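Local coordinates for HD domain protein (Enterococcus faecalis, PDB 4LRL), which probably hydrolyses deoxyribonucleoside triphosphates such as dGTP to the nucleoside and triphosphate, under allosteric control by bound nucleotides, at residues D42-Y47 with A216-T221; G224-T229 with E253-S258. All coordinates share one frame; numbering follows the deposited sequence. Where two conformers were deposited one is given.

Contact 1: residues D42-Y47 with A216-T221; sequences DPVHNY and AYFTGT
Pro43 and Val44, in the turn of the β-hairpin formed by strands 33-42 and 46-52, meet Tyr217 and Phe218 in the last turn of helix 206-219, the helix whose Asp207 completes the HD-domain metal site. The contact is apolar and small, 186 Å² over both sides, with the CA atoms of Val44 and Tyr217 7.0 Å apart.

Tyr217 can be followed outward. Its CG stands anti to the backbone N (chi1 -174°), which lays the ring against Pro43. CB lies 3.9 Å from Val44 CG2, and the same methyl reaches CG, approaching the ring obliquely. Farther out, CE1 comes near Pro43 O, while CE2 meets Pro43 CB at 3.5 Å; the carbonyl carbon of Pro43 sits over one face, offset toward the rim. Tyr217 CZ and OH each lie 3.8 Å from Pro43 CB. The backbone O of Tyr217 is hydrogen-bonded to the OH of Tyr217 of the second subunit, and the two rings stack, which places this contact at a subunit interface.

Phe218 brings its ring end to the other part of the proline: CZ lies 3.8 Å from Pro43 CG, the two side chains crossing at about a right angle. Phe218 of the second subunit also packs on Pro43.

The turn itself is held by an Asx motif. Asp42 OD1 is engaged by Arg214 in a salt bridge and by His81 of the second subunit, while OD2 accepts from His45 N at 2.9 Å, the N-H pointing almost straight at it (165°), on the anti side and 26° out of the carboxylate plane.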
ATOM      1  N   ASP C  42      16.416   1.273   2.806  1.00 38.85           N
ATOM      2  CA  ASP C  42      15.750   0.174   3.469  1.00 37.13           C
ATOM      3  C   ASP C  42      14.291   0.142   3.043  1.00 36.72           C
ATOM      4  O   ASP C  42      13.589   1.136   3.153  1.00 36.66           O
ATOM      5  CB  ASP C  42      15.850   0.327   4.991  1.00 36.99           C
ATOM      6  CG  ASP C  42      15.227  -0.841   5.732  1.00 36.20           C
ATOM      7  OD1 ASP C  42      15.699  -1.973   5.562  1.00 36.75           O
ATOM      8  OD2 ASP C  42      14.263  -0.636   6.494  1.00 38.83           O
ATOM      9  N   PRO C  43      13.820  -1.010   2.551  1.00 36.14           N
ATOM     10  CA  PRO C  43      12.444  -1.042   2.043  1.00 35.83           C
ATOM     11  C   PRO C  43      11.382  -0.805   3.125  1.00 34.80           C
ATOM     12  O   PRO C  43      10.264  -0.379   2.813  1.00 34.84           O
ATOM     13  CB  PRO C  43      12.323  -2.442   1.433  1.00 35.52           C
ATOM     14  CG  PRO C  43      13.398  -3.245   2.077  1.00 35.57           C
ATOM     15  CD  PRO C  43      14.515  -2.297   2.376  1.00 35.79           C
ATOM     16  N   VAL C  44      11.745  -1.044   4.382  1.00 33.53           N
ATOM     17  CA  VAL C  44      10.804  -0.932   5.499  1.00 32.60           C
ATOM     18  C   VAL C  44      10.747   0.479   6.108  1.00 33.09           C
ATOM     19  O   VAL C  44       9.664   1.072   6.225  1.00 33.19           O
ATOM     20  CB  VAL C  44      11.109  -2.002   6.579  1.00 31.82           C
ATOM     21  CG1 VAL C  44      10.264  -1.789   7.841  1.00 31.78           C
ATOM     22  CG2 VAL C  44      10.893  -3.393   6.009  1.00 30.59           C
ATOM     23  N   HIS C  45      11.911   1.013   6.484  1.00 33.15           N
ATOM     24  CA  HIS C  45      11.996   2.331   7.124  1.00 33.46           C
ATOM     25  C   HIS C  45      12.436   3.418   6.153  1.00 34.77           C
ATOM     26  O   HIS C  45      12.774   4.533   6.573  1.00 35.14           O
ATOM     27  CB  HIS C  45      12.918   2.275   8.352  1.00 32.94           C
ATOM     28  CG  HIS C  45      12.513   1.236   9.347  1.00 30.65           C
ATOM     29  ND1 HIS C  45      11.280   1.239   9.959  1.00 30.20           N
ATOM     30  CD2 HIS C  45      13.161   0.144   9.817  1.00 30.91           C
ATOM     31  CE1 HIS C  45      11.186   0.197  10.766  1.00 29.75           C
ATOM     32  NE2 HIS C  45      12.315  -0.483  10.701  1.00 28.96           N
ATOM     33  N   ASN C  46      12.399   3.080   4.857  1.00 35.29           N
ATOM     34  CA  ASN C  46      12.847   3.933   3.762  0.50 36.81           C
ATOM     35  C   ASN C  46      14.347   4.215   3.816  1.00 37.38           C
ATOM     36  O   ASN C  46      15.054   3.910   2.854  1.00 37.88           O
ATOM     37  CB  ASN C  46      11.985   5.195   3.634  0.50 37.96           C
ATOM     38  CG  ASN C  46      10.500   4.868   3.531  0.50 38.33           C
ATOM     39  OD1 ASN C  46      10.065   4.168   2.613  0.50 38.81           O
ATOM     40  ND2 ASN C  46       9.720   5.353   4.490  0.50 39.09           N
ATOM     41  N   TYR C  47      14.835   4.738   4.942  1.00 37.58           N
ATOM     42  CA  TYR C  47      16.259   5.003   5.142  1.00 38.42           C
ATOM     43  C   TYR C  47      16.731   4.623   6.540  1.00 37.52           C
ATOM     44  O   TYR C  47      16.013   4.828   7.533  1.00 37.08           O
ATOM     45  CB  TYR C  47      16.563   6.481   4.922  1.00 40.33           C
ATOM     46  CG  TYR C  47      16.376   6.949   3.500  1.00 43.69           C
ATOM     47  CD1 TYR C  47      15.138   7.420   3.059  1.00 45.07           C
ATOM     48  CD2 TYR C  47      17.435   6.928   2.597  1.00 45.96           C
ATOM     49  CE1 TYR C  47      14.961   7.857   1.756  1.00 47.73           C
ATOM     50  CE2 TYR C  47      17.267   7.365   1.288  1.00 48.89           C
ATOM     51  CZ  TYR C  47      16.028   7.827   0.877  1.00 49.41           C
ATOM     52  OH  TYR C  47      15.853   8.255  -0.415  1.00 52.37           O
ATOM     53  N   ALA C 216       6.407  -8.883   8.037  1.00 29.45           N
ATOM     54  CA  ALA C 216       5.181  -8.648   7.283  1.00 30.54           C
ATOM     55  C   ALA C 216       5.491  -8.145   5.883  1.00 30.80           C
ATOM     56  O   ALA C 216       4.869  -8.596   4.913  1.00 31.27           O
ATOM     57  CB  ALA C 216       4.266  -7.664   8.010  1.00 30.45           C
ATOM     58  N   TYR C 217       6.454  -7.222   5.790  1.00 30.46           N
ATOM     59  CA  TYR C 217       6.804  -6.604   4.524  1.00 31.05           C
ATOM     60  C   TYR C 217       7.274  -7.652   3.521  1.00 31.60           C
ATOM     61  O   TYR C 217       6.860  -7.630   2.359  1.00 32.48           O
ATOM     62  CB  TYR C 217       7.863  -5.500   4.703  1.00 30.87           C
ATOM     63  CG  TYR C 217       8.151  -4.720   3.425  1.00 31.39           C
ATOM     64  CD1 TYR C 217       7.423  -3.574   3.103  1.00 33.03           C
ATOM     65  CD2 TYR C 217       9.138  -5.146   2.528  1.00 31.98           C
ATOM     66  CE1 TYR C 217       7.673  -2.859   1.913  1.00 33.27           C
ATOM     67  CE2 TYR C 217       9.399  -4.451   1.351  1.00 33.04           C
ATOM     68  CZ  TYR C 217       8.659  -3.308   1.043  1.00 34.47           C
ATOM     69  OH  TYR C 217       8.915  -2.623  -0.125  1.00 35.15           O
ATOM     70  N   PHE C 218       8.123  -8.575   3.972  1.00 38.59           N
ATOM     71  CA  PHE C 218       8.704  -9.597   3.077  1.00 39.00           C
ATOM     72  C   PHE C 218       7.824 -10.828   2.830  1.00 38.42           C
ATOM     73  O   PHE C 218       7.825 -11.372   1.727  1.00 38.88           O
ATOM     74  CB  PHE C 218      10.109 -10.001   3.538  1.00 38.33           C
ATOM     75  CG  PHE C 218      11.143  -8.939   3.287  1.00 40.49           C
ATOM     76  CD1 PHE C 218      11.427  -7.979   4.250  1.00 39.40           C
ATOM     77  CD2 PHE C 218      11.817  -8.881   2.076  1.00 42.82           C
ATOM     78  CE1 PHE C 218      12.368  -6.991   4.021  1.00 40.24           C
ATOM     79  CE2 PHE C 218      12.771  -7.882   1.845  1.00 45.03           C
ATOM     80  CZ  PHE C 218      13.035  -6.936   2.821  1.00 42.68           C
ATOM     81  N   THR C 219       7.073 -11.267   3.834  1.00 37.23           N
ATOM     82  CA  THR C 219       6.142 -12.371   3.607  1.00 37.28           C
ATOM     83  C   THR C 219       4.987 -11.947   2.700  1.00 39.01           C
ATOM     84  O   THR C 219       4.436 -12.771   1.978  1.00 39.16           O
ATOM     85  CB  THR C 219       5.570 -12.948   4.917  1.00 36.16           C
ATOM     86  OG1 THR C 219       4.890 -11.916   5.631  1.00 36.59           O
ATOM     87  CG2 THR C 219       6.674 -13.540   5.788  1.00 33.64           C
ATOM     88  N   GLY C 220       4.639 -10.659   2.731  1.00 40.55           N
ATOM     89  CA  GLY C 220       3.521 -10.131   1.942  1.00 43.08           C
ATOM     90  C   GLY C 220       2.177 -10.154   2.658  1.00 44.39           C
ATOM     91  O   GLY C 220       1.142  -9.965   2.031  1.00 45.02           O
ATOM     92  N   THR C 221       2.194 -10.392   3.972  1.00 44.99           N
ATOM     93  CA  THR C 221       0.999 -10.269   4.810  1.00 47.43           C
ATOM     94  C   THR C 221       0.778  -8.790   5.131  1.00 49.56           C
ATOM     95  O   THR C 221       0.744  -8.384   6.290  1.00 49.65           O
ATOM     96  CB  THR C 221       1.092 -11.103   6.123  1.00 45.93           C
ATOM     97  OG1 THR C 221       2.077 -10.541   6.988  1.00 45.15           O
ATOM     98  CG2 THR C 221       1.461 -12.545   5.846  1.00 45.80           C
TER

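Contact 2: residues G224-T229 with E253-S258; sequences GTFDLT and EDYIVS
Phe226, in the extended linker that leads into helix 228-234, lies against helix 249-267, with 243 Å² buried between the two segments in this helical HD-associated region. Along the helix, Asp254 comes first: its CB is 4.0 Å from Phe226 CB, and its carbonyl O approaches that same CB at 3.5 Å.

Tyr255 follows with a T-shaped pair. It turns a ring edge to the face of Phe226, CD1 standing 4.1 Å above that plane and offset toward the rim; the centroids are 5.5 Å apart and the planes meet at 86°. Phe226 CG lies between backbone N and carbonyl carbon (chi1 60°), which brings the ring alongside the tyrosine, pointing the same way. The tyrosine OH is hydrogen-bonded to Gln203 O.

One turn on, Ser258 sets its CB 3.3 Å from Gly224 O and its OG at the edge of the Phe226 ring, in plane. That OG lies near Phe226 N, but the angle is too poor for a bond. It donates instead to Asp254 O at 2.9 Å, a carbonyl also gripped by Ser258 N from the opposite face. The serine hydroxyl thus spends its proton within its own helix, so what joins the linker to this helix is van der Waals and aromatic contact.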
ATOM      1  N   GLY C 224      -0.904  -7.454   8.214  1.00 56.02           N
ATOM      2  CA  GLY C 224      -0.382  -7.796   9.535  1.00 54.48           C
ATOM      3  C   GLY C 224       0.505  -6.701  10.125  1.00 53.74           C
ATOM      4  O   GLY C 224       1.422  -6.995  10.898  1.00 53.14           O
ATOM      5  N   THR C 225       0.233  -5.442   9.762  1.00 53.88           N
ATOM      6  CA  THR C 225       1.054  -4.291  10.176  1.00 52.74           C
ATOM      7  C   THR C 225       0.295  -3.257  11.021  1.00 52.22           C
ATOM      8  O   THR C 225      -0.918  -3.062  10.865  1.00 53.64           O
ATOM      9  CB  THR C 225       1.698  -3.554   8.957  1.00 53.69           C
ATOM     10  OG1 THR C 225       0.677  -3.081   8.067  1.00 55.91           O
ATOM     11  CG2 THR C 225       2.638  -4.477   8.195  1.00 53.24           C
ATOM     12  N   PHE C 226       1.033  -2.610  11.920  1.00 49.83           N
ATOM     13  CA  PHE C 226       0.543  -1.502  12.739  1.00 48.31           C
ATOM     14  C   PHE C 226       1.228  -0.228  12.242  1.00 48.05           C
ATOM     15  O   PHE C 226       1.958  -0.257  11.259  1.00 47.59           O
ATOM     16  CB  PHE C 226       0.913  -1.750  14.202  1.00 47.04           C
ATOM     17  CG  PHE C 226       2.392  -1.854  14.432  1.00 44.02           C
ATOM     18  CD1 PHE C 226       3.117  -0.754  14.872  1.00 42.33           C
ATOM     19  CD2 PHE C 226       3.069  -3.042  14.165  1.00 42.18           C
ATOM     20  CE1 PHE C 226       4.486  -0.837  15.054  1.00 41.49           C
ATOM     21  CE2 PHE C 226       4.439  -3.139  14.344  1.00 40.14           C
ATOM     22  CZ  PHE C 226       5.149  -2.035  14.791  1.00 40.26           C
ATOM     23  N   ASP C 227       1.033   0.881  12.945  1.00 47.87           N
ATOM     24  CA  ASP C 227       1.602   2.157  12.518  1.00 47.90           C
ATOM     25  C   ASP C 227       2.744   2.624  13.423  1.00 46.20           C
ATOM     26  O   ASP C 227       2.508   3.121  14.533  1.00 46.23           O
ATOM     27  CB  ASP C 227       0.507   3.223  12.442  1.00 49.65           C
ATOM     28  CG  ASP C 227       0.986   4.500  11.790  1.00 52.17           C
ATOM     29  OD1 ASP C 227       1.346   4.462  10.586  1.00 54.09           O
ATOM     30  OD2 ASP C 227       0.999   5.538  12.487  1.00 53.31           O
ATOM     31  N   LEU C 228       3.973   2.471  12.933  1.00 44.54           N
ATOM     32  CA  LEU C 228       5.167   2.901  13.664  1.00 43.14           C
ATOM     33  C   LEU C 228       5.132   4.384  14.031  1.00 43.28           C
ATOM     34  O   LEU C 228       5.441   4.750  15.168  1.00 42.74           O
ATOM     35  CB  LEU C 228       6.445   2.587  12.871  1.00 42.84           C
ATOM     36  CG  LEU C 228       7.776   2.996  13.518  1.00 42.56           C
ATOM     37  CD1 LEU C 228       7.966   2.346  14.882  1.00 41.26           C
ATOM     38  CD2 LEU C 228       8.950   2.684  12.615  1.00 44.01           C
ATOM     39  N   THR C 229       4.756   5.220  13.063  1.00 43.75           N
ATOM     40  CA  THR C 229       4.699   6.670  13.253  1.00 44.17           C
ATOM     41  C   THR C 229       3.748   7.103  14.373  1.00 43.78           C
ATOM     42  O   THR C 229       4.044   8.058  15.092  1.00 43.78           O
ATOM     43  CB  THR C 229       4.381   7.419  11.941  1.00 45.34           C
ATOM     44  OG1 THR C 229       5.477   7.267  11.035  1.00 45.92           O
ATOM     45  CG2 THR C 229       4.188   8.915  12.194  1.00 47.51           C
ATOM     46  N   GLU C 253      -2.820  -0.816  20.720  1.00 35.91           N
ATOM     47  CA  GLU C 253      -3.707  -1.929  20.384  1.00 37.31           C
ATOM     48  C   GLU C 253      -3.381  -2.579  19.046  1.00 37.34           C
ATOM     49  O   GLU C 253      -3.293  -3.806  18.966  1.00 37.19           O
ATOM     50  CB  GLU C 253      -5.153  -1.472  20.327  1.00 38.84           C
ATOM     51  CG  GLU C 253      -5.831  -1.318  21.659  1.00 40.10           C
ATOM     52  CD  GLU C 253      -7.308  -1.000  21.501  1.00 42.08           C
ATOM     53  OE1 GLU C 253      -7.732  -0.618  20.385  1.00 40.67           O
ATOM     54  OE2 GLU C 253      -8.041  -1.139  22.498  1.00 43.86           O
ATOM     55  N   ASP C 254      -3.219  -1.750  18.007  1.00 37.84           N
ATOM     56  CA  ASP C 254      -2.860  -2.210  16.663  1.00 37.82           C
ATOM     57  C   ASP C 254      -1.525  -2.929  16.650  1.00 36.41           C
ATOM     58  O   ASP C 254      -1.311  -3.827  15.839  1.00 36.30           O
ATOM     59  CB  ASP C 254      -2.784  -1.044  15.678  1.00 38.68           C
ATOM     60  CG  ASP C 254      -4.087  -0.288  15.560  1.00 41.56           C
ATOM     61  OD1 ASP C 254      -4.035   0.935  15.313  1.00 43.53           O
ATOM     62  OD2 ASP C 254      -5.162  -0.908  15.718  1.00 44.96           O
ATOM     63  N   TYR C 255      -0.615  -2.529  17.532  1.00 35.61           N
ATOM     64  CA  TYR C 255       0.637  -3.247  17.644  1.00 34.47           C
ATOM     65  C   TYR C 255       0.370  -4.673  18.165  1.00 33.98           C
ATOM     66  O   TYR C 255       0.872  -5.639  17.598  1.00 33.52           O
ATOM     67  CB  TYR C 255       1.643  -2.490  18.513  1.00 34.18           C
ATOM     68  CG  TYR C 255       2.698  -3.392  19.091  1.00 32.95           C
ATOM     69  CD1 TYR C 255       3.744  -3.859  18.299  1.00 31.83           C
ATOM     70  CD2 TYR C 255       2.643  -3.789  20.432  1.00 32.30           C
ATOM     71  CE1 TYR C 255       4.712  -4.695  18.825  1.00 33.13           C
ATOM     72  CE2 TYR C 255       3.609  -4.636  20.975  1.00 32.25           C
ATOM     73  CZ  TYR C 255       4.640  -5.083  20.166  1.00 33.65           C
ATOM     74  OH  TYR C 255       5.600  -5.919  20.674  1.00 34.16           O
ATOM     75  N   ILE C 256      -0.443  -4.802  19.213  1.00 33.91           N
ATOM     76  CA  ILE C 256      -0.777  -6.127  19.751  1.00 33.58           C
ATOM     77  C   ILE C 256      -1.535  -6.987  18.726  1.00 33.32           C
ATOM     78  O   ILE C 256      -1.280  -8.171  18.587  1.00 32.89           O
ATOM     79  CB  ILE C 256      -1.554  -6.038  21.094  1.00 34.18           C
ATOM     80  CG1 ILE C 256      -0.683  -5.382  22.172  1.00 34.08           C
ATOM     81  CG2 ILE C 256      -2.017  -7.425  21.551  1.00 34.68           C
ATOM     82  CD1 ILE C 256       0.529  -6.215  22.603  1.00 33.60           C
ATOM     83  N   VAL C 257      -2.447  -6.370  17.996  1.00 34.27           N
ATOM     84  CA  VAL C 257      -3.177  -7.051  16.941  1.00 34.30           C
ATOM     85  C   VAL C 257      -2.227  -7.614  15.875  1.00 33.69           C
ATOM     86  O   VAL C 257      -2.332  -8.783  15.519  1.00 33.67           O
ATOM     87  CB  VAL C 257      -4.265  -6.128  16.343  1.00 35.42           C
ATOM     88  CG1 VAL C 257      -4.922  -6.759  15.113  1.00 35.55           C
ATOM     89  CG2 VAL C 257      -5.317  -5.840  17.388  1.00 34.87           C
ATOM     90  N   SER C 258      -1.290  -6.794  15.396  1.00 33.60           N
ATOM     91  CA  SER C 258      -0.319  -7.221  14.377  1.00 33.44           C
ATOM     92  C   SER C 258       0.571  -8.347  14.886  1.00 32.53           C
ATOM     93  O   SER C 258       0.889  -9.299  14.149  1.00 31.95           O
ATOM     94  CB  SER C 258       0.561  -6.056  13.932  1.00 33.09           C
ATOM     95  OG  SER C 258      -0.227  -5.016  13.368  1.00 37.13           O
TER

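How the contacts relate
The two contacts follow one another along the chain and lie on the same side of its centre, their centres 14 Å apart. Helix 206-219 ends in contact 1, and the chain then runs through the linker of contact 2 into helix 228-234. They touch directly: Ala216 CB packs on Thr225 CG2 at 3.6 Å, and His45 ND1 is 3.8 Å from Leu228 CD2. In contact 2 the Tyr255 side chain is about 11 Å from the nickel ion. Neither contact touches a nucleotide through Pro43 or Gly224: the Pro43 side chain stays about 10 Å from a bound dGTP, and Gly224 about 9 Å from a bound dTTP.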